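Local atomic coordinates of 3-keto-5-aminohexanoate cleavage enzyme (Burkholderia xenovorans LB400, PDB entry 3E49), a protein that probably catalyses the zinc-dependent cleavage of 3-keto-5-aminohexanoate, as a TIM-barrel member of the beta-keto acid cleavage enzymes. Residues K7-C12 with A46-L51; A42-A47 with A275-I280; D228-I233 with G251-V256. All coordinates share one frame; numbering follows the deposited sequence.

Contact 1: residues K7-C12 with A46-L51; sequences KVIITC and AAVIHL. With ZN (zinc ion), chain E.
The first beta-alpha-beta unit of a TIM barrel closes here, with Thr11 paired to Val48 and Cys12 to Ile49 in parallel register. Ile10 O takes two backbone donors, Ala47 N at 2.9 Å, which lies in the carbonyl plane, and Val48 N at a longer 3.3 Å. Further along, Cys12 N bonds to Val48 O at 2.8 Å, and His50 N bonds to Cys12 O at 2.9 Å. On the Thr11 face, Thr11 OG1 lies 3.5 Å from Val48 CB, while Val48 CG2 meets Ile9 CG2 at 4.0 Å. Cys12 turns to the opposite face, towards helix 31-44, the crossover helix of the unit, and its CB touches Ala46 CB at 3.9 Å. This pairing sets the backbone of a metal ligand: His50 CG stands anti to the backbone N (chi1 172°), and the imidazole runs on beyond the Thr11 CG2 methyl until His50 NE2 binds the zinc ion at 2.2 Å. Two waters, His52 and Glu259 complete the metal's coordination. Glu170 OE1, a second-shell partner, hydrogen-bonds to His50 ND1 and, with the zinc bond, holds the ring's rotation.

Contact 2: residues A42-A47 with A275-I280; sequences AEAGAA and AQVRKI
The guanidinium of Arg278, whose stem touches Ala44, is the flat group to start with: one of its faces has Ala275 CA 3.5 Å above the plane, displaced toward the rim. The side chain therefore folds back over its own helix, where a bend about CG-CD (chi3 -66°) turns NE and the guanidinium back, and it is the aliphatic part that meets the partner, Arg278 CG approaching Ala44 CB at 4.2 Å. This lies at the exposed margin of the contact.

The buried part is carried by Val277. Its CG1 is anti to the backbone N (chi1 174°) and pushes against the end of helix 31-44. The Ala44 methyl points toward the second helix, and Ala44 CB meets Val277 CG1 at 3.6 Å; Val277 CG1 also lies 3.2 Å from Ala44 O, which is tight packing. Alongside the turning backbone, Val277 CG1 is 3.9 Å from Gly45 N. The other branch, Val277 CG2, faces Ala46 CB more loosely at 4.3 Å. Ala44 O also accepts a hydrogen bond from Arg281 NH1, one turn further along the second helix, so a polar link reinforces the apolar one.

The first helix ends beside Val277: Gly45 leaves helical geometry with a phi of 125°, in a Schellman motif, and Gly45 N bonds back to Ala42 O at 3.0 Å. The chain then turns inward through Ala46 toward strand 48-54.

Val277 also touches Ile10 and Val256 on the barrel strands beneath. The contact is plain packing between neighbouring outer helices of the TIM barrel, the one that follows the first strand and the one that follows the last, where the ring of helices closes.

Contact 3: residues D228-I233 with G251-V256; sequences DYVWSI and GANVRV
Trp231 and Asn253 are joined by two hydrogen bonds to a single carbonyl. Trp231 O accepts Asn253 N at 2.8 Å and also the side-chain amide, Asn253 ND2, at 3.1 Å; the amide donor sits above the carbonyl plane, 40° out of it, and its bond is the more bent of the two. Beside that bond the packing is tight, with the methyl Val230 CG1 only 3.2 Å from the amide nitrogen Asn253 ND2. The oxygen of that amide, Asn253 OD1, accepts from Ile9 N, so the Asn253 side chain spans the gap from strand 229-235 to the N-terminal segment. Regular parallel pairing carries on with Ile233 N to Asn253 O at 3.1 Å and Arg255 N to Ile233 O at 2.9 Å.

One water adds a polar bridge. It donates to Ser232 OG at 2.8 Å and to Val254 O at 3.1 Å, while the same hydroxyl is hydrogen-bonded to Gln198.

Among the apolar contacts, Trp231 CG anti to the backbone N (chi1 -176°) carries the indole alongside Ala252, whose CB meets the six-membered end, 3.4 Å from Trp231 CE3. Trp231 NE1 hydrogen-bonds to Thr199 OG1.

Trp231 and Tyr229 border a pocket holding 2-ethoxyethanol, probably from the crystallisation liquor. Extended Arg255 leads the other way, to salt bridges with Glu170 and Asp260 close to the zinc site. These are the last two strands of the barrel, with strand 195-201 on the far flank of 229-235 and helix 240-248, the crossover between them, packed on Ile233 and Val254.

In the fold
From the N terminus, the chain runs up the first barrel strand, out through helix 31-44 and back along strand 48-54, and contact 1 closes that short loop. Contact 2 starts from the same turn, sharing Ala46 and Ala47, but its partner comes more than 220 residues later, after the chain has gone round the whole barrel. Contact 3 lies within that long loop, closing the final beta-alpha-beta unit around helix 240-248. Strand 10-13 lies beside strand 253-256, so contacts 1 and 3 meet in one continuous sheet, with Thr11 N 2.8 Å from Val254 O. Contact 2 covers this seam from outside, where Ile280 packs on Val254 and Val256.

Contact 1: residues K7-C12 with A46-L51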
ATOM      1  N   LYS A   7      -1.232   1.658 -26.169  1.00 39.92           N
ATOM      2  CA  LYS A   7      -2.494   1.093 -26.648  1.00 38.21           C
ATOM      3  C   LYS A   7      -3.048   0.085 -25.657  1.00 33.16           C
ATOM      4  O   LYS A   7      -2.302  -0.678 -25.032  1.00 32.64           O
ATOM      5  CB  LYS A   7      -2.279   0.400 -27.978  1.00 37.83           C
ATOM      6  CG  LYS A   7      -1.632   1.243 -29.023  1.00 41.32           C
ATOM      7  CD  LYS A   7      -2.607   1.878 -29.976  1.00 46.00           C
ATOM      8  CE  LYS A   7      -1.816   2.492 -31.133  1.00 47.70           C
ATOM      9  NZ  LYS A   7      -2.546   2.458 -32.425  1.00 49.83           N
ATOM     10  N   VAL A   8      -4.365   0.073 -25.526  1.00 29.55           N
ATOM     11  CA  VAL A   8      -5.036  -0.843 -24.616  1.00 26.44           C
ATOM     12  C   VAL A   8      -5.547  -2.102 -25.284  1.00 25.09           C
ATOM     13  O   VAL A   8      -6.386  -2.041 -26.194  1.00 24.34           O
ATOM     14  CB  VAL A   8      -6.230  -0.136 -23.945  1.00 25.36           C
ATOM     15  CG1 VAL A   8      -6.838  -0.985 -22.870  1.00 22.87           C
ATOM     16  CG2 VAL A   8      -5.747   1.201 -23.368  1.00 25.66           C
ATOM     17  N   ILE A   9      -5.072  -3.240 -24.801  1.00 23.99           N
ATOM     18  CA  ILE A   9      -5.558  -4.510 -25.260  1.00 23.26           C
ATOM     19  C   ILE A   9      -6.843  -4.833 -24.542  1.00 24.37           C
ATOM     20  O   ILE A   9      -6.831  -4.989 -23.316  1.00 23.88           O
ATOM     21  CB  ILE A   9      -4.600  -5.663 -24.954  1.00 23.55           C
ATOM     22  CG1 ILE A   9      -3.228  -5.431 -25.608  1.00 24.17           C
ATOM     23  CG2 ILE A   9      -5.230  -7.010 -25.392  1.00 23.27           C
ATOM     24  CD1 ILE A   9      -2.139  -6.292 -25.024  1.00 23.01           C
ATOM     25  N   ILE A  10      -7.923  -5.003 -25.300  1.00 23.53           N
ATOM     26  CA  ILE A  10      -9.197  -5.444 -24.719  1.00 22.62           C
ATOM     27  C   ILE A  10      -9.343  -6.945 -24.983  1.00 23.24           C
ATOM     28  O   ILE A  10      -9.316  -7.387 -26.145  1.00 23.01           O
ATOM     29  CB  ILE A  10     -10.387  -4.742 -25.354  1.00 22.94           C
ATOM     30  CG1 ILE A  10     -10.275  -3.209 -25.164  1.00 21.98           C
ATOM     31  CG2 ILE A  10     -11.689  -5.355 -24.874  1.00 20.98           C
ATOM     32  CD1 ILE A  10     -11.364  -2.409 -25.831  1.00 21.12           C
ATOM     33  N   THR A  11      -9.444  -7.713 -23.906  1.00 21.82           N
ATOM     34  CA  THR A  11      -9.757  -9.127 -23.994  1.00 22.50           C
ATOM     35  C   THR A  11     -11.253  -9.288 -23.718  1.00 24.44           C
ATOM     36  O   THR A  11     -11.800  -8.685 -22.749  1.00 22.13           O
ATOM     37  CB  THR A  11      -8.968  -9.979 -23.022  1.00 22.32           C
ATOM     38  OG1 THR A  11      -7.575  -9.939 -23.377  1.00 25.36           O
ATOM     39  CG2 THR A  11      -9.494 -11.431 -23.043  1.00 19.11           C
ATOM     40  N   CYS A  12     -11.925 -10.090 -24.560  1.00 24.71           N
ATOM     41  CA  CYS A  12     -13.314 -10.407 -24.325  1.00 25.15           C
ATOM     42  C   CYS A  12     -13.486 -11.931 -24.111  1.00 26.21           C
ATOM     43  O   CYS A  12     -13.200 -12.706 -24.980  1.00 26.53           O
ATOM     44  CB  CYS A  12     -14.191  -9.912 -25.460  1.00 27.65           C
ATOM     45  SG  CYS A  12     -15.928 -10.020 -24.987  1.00 27.34           S
ATOM     46  N   ALA A  46     -12.319  -5.679 -29.390  1.00 24.47           N
ATOM     47  CA  ALA A  46     -11.578  -6.713 -28.683  1.00 26.06           C
ATOM     48  C   ALA A  46     -10.479  -7.271 -29.581  1.00 27.55           C
ATOM     49  O   ALA A  46     -10.756  -7.674 -30.712  1.00 27.52           O
ATOM     50  CB  ALA A  46     -12.492  -7.840 -28.253  1.00 26.27           C
ATOM     51  N   ALA A  47      -9.240  -7.255 -29.089  1.00 26.63           N
ATOM     52  CA  ALA A  47      -8.105  -7.781 -29.853  1.00 26.67           C
ATOM     53  C   ALA A  47      -7.899  -9.239 -29.480  1.00 26.04           C
ATOM     54  O   ALA A  47      -7.273  -9.960 -30.205  1.00 28.31           O
ATOM     55  CB  ALA A  47      -6.832  -6.967 -29.554  1.00 26.16           C
ATOM     56  N   VAL A  48      -8.421  -9.679 -28.333  1.00 26.35           N
ATOM     57  CA  VAL A  48      -8.266 -11.072 -27.871  1.00 26.32           C
ATOM     58  C   VAL A  48      -9.605 -11.633 -27.420  1.00 27.63           C
ATOM     59  O   VAL A  48     -10.319 -11.003 -26.644  1.00 26.00           O
ATOM     60  CB  VAL A  48      -7.238 -11.201 -26.676  1.00 27.11           C
ATOM     61  CG1 VAL A  48      -7.130 -12.695 -26.195  1.00 23.94           C
ATOM     62  CG2 VAL A  48      -5.821 -10.589 -27.061  1.00 24.03           C
ATOM     63  N   ILE A  49      -9.932 -12.828 -27.912  1.00 27.42           N
ATOM     64  CA  ILE A  49     -11.158 -13.523 -27.598  1.00 27.54           C
ATOM     65  C   ILE A  49     -10.828 -14.772 -26.776  1.00 26.92           C
ATOM     66  O   ILE A  49     -10.188 -15.675 -27.237  1.00 24.31           O
ATOM     67  CB  ILE A  49     -11.945 -13.911 -28.899  1.00 29.08           C
ATOM     68  CG1 ILE A  49     -12.055 -12.708 -29.843  1.00 31.34           C
ATOM     69  CG2 ILE A  49     -13.310 -14.417 -28.555  1.00 26.17           C
ATOM     70  CD1 ILE A  49     -12.886 -11.496 -29.284  1.00 26.41           C
ATOM     71  N   HIS A  50     -11.241 -14.773 -25.513  1.00 26.87           N
ATOM     72  CA  HIS A  50     -10.999 -15.863 -24.590  1.00 26.28           C
ATOM     73  C   HIS A  50     -12.214 -16.796 -24.693  1.00 27.43           C
ATOM     74  O   HIS A  50     -13.372 -16.392 -24.426  1.00 26.44           O
ATOM     75  CB  HIS A  50     -10.783 -15.296 -23.173  1.00 25.63           C
ATOM     76  CG  HIS A  50     -10.705 -16.325 -22.102  1.00 29.08           C
ATOM     77  ND1 HIS A  50      -9.537 -16.629 -21.445  1.00 34.70           N
ATOM     78  CD2 HIS A  50     -11.675 -17.013 -21.466  1.00 23.01           C
ATOM     79  CE1 HIS A  50      -9.785 -17.525 -20.504  1.00 29.61           C
ATOM     80  NE2 HIS A  50     -11.059 -17.840 -20.559  1.00 20.68           N
ATOM     81  N   LEU A  51     -11.929 -18.052 -25.040  1.00 27.22           N
ATOM     82  CA  LEU A  51     -12.959 -19.030 -25.422  1.00 27.00           C
ATOM     83  C   LEU A  51     -13.077 -20.297 -24.627  1.00 27.28           C
ATOM     84  O   LEU A  51     -12.077 -20.932 -24.257  1.00 25.99           O
ATOM     85  CB  LEU A  51     -12.729 -19.431 -26.904  1.00 28.31           C
ATOM     86  CG  LEU A  51     -13.003 -18.330 -27.924  1.00 25.69           C
ATOM     87  CD1 LEU A  51     -12.184 -18.495 -29.207  1.00 28.65           C
ATOM     88  CD2 LEU A  51     -14.480 -18.204 -28.225  1.00 26.59           C
TER
HETATM   89 ZN    ZN E 500     -12.128 -18.735 -18.871  1.00 32.13          ZN
HETATM   90  O   HOH W   1     -10.278 -20.096 -18.275  1.00 39.07           O
HETATM   91  O   HOH W   2     -10.923 -17.543 -17.179  1.00 31.42           O

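Contact 2: residues A42-A47 with A275-I280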
ATOM      1  N   ALA A  42     -14.981  -8.451 -31.442  1.00 29.67           N
ATOM      2  CA  ALA A  42     -13.880  -7.985 -32.254  1.00 30.05           C
ATOM      3  C   ALA A  42     -14.274  -6.736 -33.008  1.00 31.01           C
ATOM      4  O   ALA A  42     -13.488  -5.782 -33.071  1.00 32.57           O
ATOM      5  CB  ALA A  42     -13.409  -9.077 -33.194  1.00 29.79           C
ATOM      6  N   GLU A  43     -15.477  -6.699 -33.579  1.00 28.38           N
ATOM      7  CA  GLU A  43     -15.928  -5.499 -34.237  1.00 30.18           C
ATOM      8  C   GLU A  43     -15.973  -4.315 -33.275  1.00 29.22           C
ATOM      9  O   GLU A  43     -15.766  -3.165 -33.676  1.00 28.50           O
ATOM     10  CB  GLU A  43     -17.328  -5.692 -34.830  1.00 30.30           C
ATOM     11  CG  GLU A  43     -17.419  -6.603 -36.056  1.00 35.25           C
ATOM     12  CD  GLU A  43     -18.883  -6.843 -36.500  1.00 35.89           C
ATOM     13  OE1 GLU A  43     -19.824  -6.332 -35.801  1.00 34.75           O
ATOM     14  OE2 GLU A  43     -19.077  -7.545 -37.535  1.00 42.64           O
ATOM     15  N   ALA A  44     -16.305  -4.582 -32.005  1.00 29.08           N
ATOM     16  CA  ALA A  44     -16.363  -3.506 -30.991  1.00 27.73           C
ATOM     17  C   ALA A  44     -14.984  -3.085 -30.493  1.00 27.87           C
ATOM     18  O   ALA A  44     -14.890  -2.083 -29.787  1.00 26.20           O
ATOM     19  CB  ALA A  44     -17.274  -3.882 -29.782  1.00 25.93           C
ATOM     20  N   GLY A  45     -13.945  -3.847 -30.828  1.00 27.33           N
ATOM     21  CA  GLY A  45     -12.569  -3.497 -30.450  1.00 27.46           C
ATOM     22  C   GLY A  45     -11.760  -4.514 -29.687  1.00 26.22           C
ATOM     23  O   GLY A  45     -10.611  -4.254 -29.365  1.00 28.42           O
ATOM     24  N   ALA A  46     -12.319  -5.679 -29.390  1.00 24.47           N
ATOM     25  CA  ALA A  46     -11.578  -6.713 -28.683  1.00 26.06           C
ATOM     26  C   ALA A  46     -10.479  -7.271 -29.581  1.00 27.55           C
ATOM     27  O   ALA A  46     -10.756  -7.674 -30.712  1.00 27.52           O
ATOM     28  CB  ALA A  46     -12.492  -7.840 -28.253  1.00 26.27           C
ATOM     29  N   ALA A  47      -9.240  -7.255 -29.089  1.00 26.63           N
ATOM     30  CA  ALA A  47      -8.105  -7.781 -29.853  1.00 26.67           C
ATOM     31  C   ALA A  47      -7.899  -9.239 -29.480  1.00 26.04           C
ATOM     32  O   ALA A  47      -7.273  -9.960 -30.205  1.00 28.31           O
ATOM     33  CB  ALA A  47      -6.832  -6.967 -29.554  1.00 26.16           C
ATOM     34  N   ALA A 275     -21.474  -5.181 -26.127  1.00 24.65           N
ATOM     35  CA  ALA A 275     -21.981  -4.081 -25.337  1.00 24.30           C
ATOM     36  C   ALA A 275     -20.941  -3.713 -24.270  1.00 23.83           C
ATOM     37  O   ALA A 275     -20.683  -2.530 -24.028  1.00 23.59           O
ATOM     38  CB  ALA A 275     -23.295  -4.490 -24.669  1.00 24.14           C
ATOM     39  N   GLN A 276     -20.343  -4.739 -23.655  1.00 24.37           N
ATOM     40  CA  GLN A 276     -19.325  -4.555 -22.609  1.00 24.74           C
ATOM     41  C   GLN A 276     -18.024  -3.993 -23.145  1.00 25.38           C
ATOM     42  O   GLN A 276     -17.361  -3.195 -22.451  1.00 26.17           O
ATOM     43  CB  GLN A 276     -19.086  -5.868 -21.878  1.00 25.68           C
ATOM     44  CG  GLN A 276     -20.264  -6.315 -21.038  1.00 26.64           C
ATOM     45  CD  GLN A 276     -20.002  -7.609 -20.301  1.00 26.89           C
ATOM     46  OE1 GLN A 276     -19.045  -8.303 -20.608  1.00 25.40           O
ATOM     47  NE2 GLN A 276     -20.824  -7.912 -19.288  1.00 21.82           N
ATOM     48  N   VAL A 277     -17.655  -4.376 -24.380  1.00 23.99           N
ATOM     49  CA  VAL A 277     -16.468  -3.822 -25.009  1.00 22.87           C
ATOM     50  C   VAL A 277     -16.727  -2.337 -25.223  1.00 23.08           C
ATOM     51  O   VAL A 277     -15.846  -1.490 -25.012  1.00 22.73           O
ATOM     52  CB  VAL A 277     -16.122  -4.533 -26.353  1.00 21.71           C
ATOM     53  CG1 VAL A 277     -14.968  -3.832 -27.060  1.00 19.47           C
ATOM     54  CG2 VAL A 277     -15.786  -6.032 -26.149  1.00 20.92           C
ATOM     55  N   ARG A 278     -17.931  -1.994 -25.657  1.00 22.37           N
ATOM     56  CA  ARG A 278     -18.263  -0.567 -25.868  1.00 24.79           C
ATOM     57  C   ARG A 278     -18.232   0.233 -24.584  1.00 23.97           C
ATOM     58  O   ARG A 278     -17.799   1.379 -24.573  1.00 25.32           O
ATOM     59  CB  ARG A 278     -19.625  -0.404 -26.557  1.00 26.22           C
ATOM     60  CG  ARG A 278     -19.606  -0.838 -28.019  1.00 23.94           C
ATOM     61  CD  ARG A 278     -20.869  -0.446 -28.779  1.00 25.12           C
ATOM     62  NE  ARG A 278     -22.056  -1.136 -28.310  1.00 27.31           N
ATOM     63  CZ  ARG A 278     -22.468  -2.318 -28.720  1.00 28.02           C
ATOM     64  NH1 ARG A 278     -21.798  -2.986 -29.654  1.00 32.34           N
ATOM     65  NH2 ARG A 278     -23.570  -2.825 -28.194  1.00 28.24           N
ATOM     66  N   LYS A 279     -18.677  -0.366 -23.499  1.00 25.64           N
ATOM     67  CA  LYS A 279     -18.718   0.335 -22.222  1.00 25.63           C
ATOM     68  C   LYS A 279     -17.309   0.673 -21.748  1.00 25.44           C
ATOM     69  O   LYS A 279     -17.038   1.808 -21.410  1.00 25.98           O
ATOM     70  CB  LYS A 279     -19.480  -0.478 -21.177  1.00 25.27           C
ATOM     71  CG  LYS A 279     -20.056   0.322 -20.008  1.00 31.45           C
ATOM     72  CD  LYS A 279     -21.126   1.284 -20.530  1.00 39.44           C
ATOM     73  CE  LYS A 279     -21.780   2.102 -19.447  1.00 40.13           C
ATOM     74  NZ  LYS A 279     -22.419   3.357 -20.028  1.00 40.42           N
ATOM     75  N   ILE A 280     -16.391  -0.280 -21.782  1.00 25.40           N
ATOM     76  CA  ILE A 280     -15.018  -0.002 -21.346  1.00 22.41           C
ATOM     77  C   ILE A 280     -14.349   0.959 -22.312  1.00 23.87           C
ATOM     78  O   ILE A 280     -13.505   1.756 -21.922  1.00 25.02           O
ATOM     79  CB  ILE A 280     -14.170  -1.277 -21.076  1.00 21.46           C
ATOM     80  CG1 ILE A 280     -12.942  -0.915 -20.189  1.00 24.13           C
ATOM     81  CG2 ILE A 280     -13.775  -2.045 -22.436  1.00 20.13           C
ATOM     82  CD1 ILE A 280     -13.284  -0.317 -18.750  1.00 20.01           C
TER

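Contact 3: residues D228-I233 with G251-V256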
ATOM      1  N   ASP A 228       8.954  -6.930 -17.707  1.00 33.93           N
ATOM      2  CA  ASP A 228       8.728  -8.166 -18.469  1.00 34.09           C
ATOM      3  C   ASP A 228       7.317  -8.724 -18.462  1.00 31.21           C
ATOM      4  O   ASP A 228       7.124  -9.844 -18.869  1.00 30.52           O
ATOM      5  CB  ASP A 228       9.659  -9.260 -17.960  1.00 35.29           C
ATOM      6  CG  ASP A 228      11.097  -9.034 -18.358  1.00 40.38           C
ATOM      7  OD1 ASP A 228      11.352  -8.060 -19.086  1.00 46.97           O
ATOM      8  OD2 ASP A 228      11.960  -9.842 -17.950  1.00 40.37           O
ATOM      9  N   TYR A 229       6.346  -7.986 -17.961  1.00 30.95           N
ATOM     10  CA  TYR A 229       4.989  -8.489 -17.963  1.00 29.51           C
ATOM     11  C   TYR A 229       4.048  -7.458 -18.542  1.00 28.36           C
ATOM     12  O   TYR A 229       4.368  -6.258 -18.565  1.00 28.53           O
ATOM     13  CB  TYR A 229       4.561  -8.929 -16.560  1.00 29.65           C
ATOM     14  CG  TYR A 229       4.033  -7.853 -15.642  1.00 30.92           C
ATOM     15  CD1 TYR A 229       4.887  -6.931 -15.052  1.00 32.98           C
ATOM     16  CD2 TYR A 229       2.680  -7.792 -15.327  1.00 29.55           C
ATOM     17  CE1 TYR A 229       4.399  -5.947 -14.207  1.00 25.68           C
ATOM     18  CE2 TYR A 229       2.189  -6.836 -14.480  1.00 32.16           C
ATOM     19  CZ  TYR A 229       3.055  -5.912 -13.921  1.00 32.72           C
ATOM     20  OH  TYR A 229       2.552  -4.967 -13.077  1.00 25.32           O
ATOM     21  N   VAL A 230       2.938  -7.949 -19.098  1.00 27.02           N
ATOM     22  CA  VAL A 230       1.859  -7.139 -19.642  1.00 25.67           C
ATOM     23  C   VAL A 230       0.655  -7.417 -18.737  1.00 25.62           C
ATOM     24  O   VAL A 230       0.229  -8.559 -18.567  1.00 26.56           O
ATOM     25  CB  VAL A 230       1.571  -7.515 -21.063  1.00 25.33           C
ATOM     26  CG1 VAL A 230       0.398  -6.685 -21.627  1.00 28.07           C
ATOM     27  CG2 VAL A 230       2.855  -7.296 -21.887  1.00 28.15           C
ATOM     28  N   TRP A 231       0.099  -6.362 -18.183  1.00 23.00           N
ATOM     29  CA  TRP A 231      -0.946  -6.490 -17.180  1.00 22.79           C
ATOM     30  C   TRP A 231      -2.349  -6.319 -17.715  1.00 23.59           C
ATOM     31  O   TRP A 231      -2.630  -5.365 -18.445  1.00 23.78           O
ATOM     32  CB  TRP A 231      -0.662  -5.436 -16.136  1.00 23.20           C
ATOM     33  CG  TRP A 231      -1.587  -5.464 -14.959  1.00 23.45           C
ATOM     34  CD1 TRP A 231      -2.189  -6.563 -14.421  1.00 24.73           C
ATOM     35  CD2 TRP A 231      -1.903  -4.362 -14.108  1.00 25.01           C
ATOM     36  NE1 TRP A 231      -2.903  -6.190 -13.293  1.00 24.85           N
ATOM     37  CE2 TRP A 231      -2.744  -4.845 -13.093  1.00 23.96           C
ATOM     38  CE3 TRP A 231      -1.567  -3.003 -14.114  1.00 28.60           C
ATOM     39  CZ2 TRP A 231      -3.258  -4.010 -12.089  1.00 25.78           C
ATOM     40  CZ3 TRP A 231      -2.113  -2.171 -13.124  1.00 25.75           C
ATOM     41  CH2 TRP A 231      -2.935  -2.688 -12.136  1.00 23.94           C
ATOM     42  N   SER A 232      -3.251  -7.234 -17.320  1.00 21.36           N
ATOM     43  CA  SER A 232      -4.644  -7.081 -17.685  1.00 19.06           C
ATOM     44  C   SER A 232      -5.452  -7.300 -16.427  1.00 20.01           C
ATOM     45  O   SER A 232      -5.095  -8.064 -15.564  1.00 22.12           O
ATOM     46  CB  SER A 232      -5.088  -8.057 -18.756  1.00 21.89           C
ATOM     47  OG  SER A 232      -6.382  -7.756 -19.220  1.00 24.52           O
ATOM     48  N   ILE A 233      -6.556  -6.611 -16.392  1.00 20.76           N
ATOM     49  CA  ILE A 233      -7.461  -6.647 -15.254  1.00 19.92           C
ATOM     50  C   ILE A 233      -8.762  -7.343 -15.605  1.00 21.68           C
ATOM     51  O   ILE A 233      -9.393  -7.018 -16.631  1.00 20.98           O
ATOM     52  CB  ILE A 233      -7.765  -5.210 -14.831  1.00 21.10           C
ATOM     53  CG1 ILE A 233      -6.535  -4.545 -14.148  1.00 22.76           C
ATOM     54  CG2 ILE A 233      -8.896  -5.235 -13.805  1.00 20.58           C
ATOM     55  CD1 ILE A 233      -5.459  -4.016 -15.060  1.00 36.17           C
ATOM     56  N   GLY A 251      -2.212   2.532 -17.248  1.00 24.30           N
ATOM     57  CA  GLY A 251      -1.433   1.837 -18.283  1.00 26.11           C
ATOM     58  C   GLY A 251      -1.733   0.362 -18.486  1.00 26.27           C
ATOM     59  O   GLY A 251      -1.095  -0.282 -19.302  1.00 28.99           O
ATOM     60  N   ALA A 252      -2.689  -0.187 -17.740  1.00 22.31           N
ATOM     61  CA  ALA A 252      -2.992  -1.604 -17.897  1.00 22.88           C
ATOM     62  C   ALA A 252      -3.943  -1.884 -19.082  1.00 21.82           C
ATOM     63  O   ALA A 252      -4.542  -0.969 -19.679  1.00 22.43           O
ATOM     64  CB  ALA A 252      -3.632  -2.144 -16.645  1.00 23.44           C
ATOM     65  N   ASN A 253      -4.086  -3.176 -19.361  1.00 22.34           N
ATOM     66  CA  ASN A 253      -4.977  -3.687 -20.371  1.00 23.31           C
ATOM     67  C   ASN A 253      -6.213  -4.193 -19.681  1.00 22.98           C
ATOM     68  O   ASN A 253      -6.230  -4.282 -18.464  1.00 23.37           O
ATOM     69  CB  ASN A 253      -4.241  -4.730 -21.169  1.00 23.78           C
ATOM     70  CG  ASN A 253      -3.023  -4.126 -21.805  1.00 27.47           C
ATOM     71  OD1 ASN A 253      -3.144  -3.297 -22.717  1.00 26.60           O
ATOM     72  ND2 ASN A 253      -1.849  -4.476 -21.293  1.00 23.90           N
ATOM     73  N   VAL A 254      -7.262  -4.498 -20.435  1.00 23.02           N
ATOM     74  CA  VAL A 254      -8.557  -4.798 -19.796  1.00 21.64           C
ATOM     75  C   VAL A 254      -9.255  -6.059 -20.307  1.00 21.52           C
ATOM     76  O   VAL A 254      -9.147  -6.403 -21.471  1.00 20.47           O
ATOM     77  CB  VAL A 254      -9.499  -3.597 -19.999  1.00 23.01           C
ATOM     78  CG1 VAL A 254      -8.892  -2.326 -19.362  1.00 22.74           C
ATOM     79  CG2 VAL A 254      -9.792  -3.352 -21.523  1.00 19.10           C
ATOM     80  N   ARG A 255     -10.038  -6.700 -19.457  1.00 19.11           N
ATOM     81  CA  ARG A 255     -10.796  -7.887 -19.844  1.00 19.57           C
ATOM     82  C   ARG A 255     -12.236  -7.680 -19.497  1.00 23.13           C
ATOM     83  O   ARG A 255     -12.552  -7.277 -18.374  1.00 20.79           O
ATOM     84  CB  ARG A 255     -10.283  -9.171 -19.202  1.00 19.12           C
ATOM     85  CG  ARG A 255     -11.127 -10.377 -19.464  1.00 17.46           C
ATOM     86  CD  ARG A 255     -10.431 -11.626 -19.118  1.00 20.56           C
ATOM     87  NE  ARG A 255     -11.385 -12.708 -18.935  1.00 21.57           N
ATOM     88  CZ  ARG A 255     -11.074 -13.966 -18.689  1.00 22.75           C
ATOM     89  NH1 ARG A 255      -9.824 -14.383 -18.710  1.00 26.47           N
ATOM     90  NH2 ARG A 255     -12.038 -14.822 -18.458  1.00 27.07           N
ATOM     91  N   VAL A 256     -13.087  -7.924 -20.487  1.00 22.97           N
ATOM     92  CA  VAL A 256     -14.533  -7.862 -20.314  1.00 23.03           C
ATOM     93  C   VAL A 256     -15.137  -9.194 -20.824  1.00 25.04           C
ATOM     94  O   VAL A 256     -14.407 -10.099 -21.210  1.00 24.74           O
ATOM     95  CB  VAL A 256     -15.167  -6.612 -20.970  1.00 21.38           C
ATOM     96  CG1 VAL A 256     -14.584  -5.324 -20.340  1.00 18.56           C
ATOM     97  CG2 VAL A 256     -14.965  -6.588 -22.497  1.00 21.41           C
TER
HETATM   98  O   HOH W   3      -6.464  -7.764 -21.979  1.00 21.68           O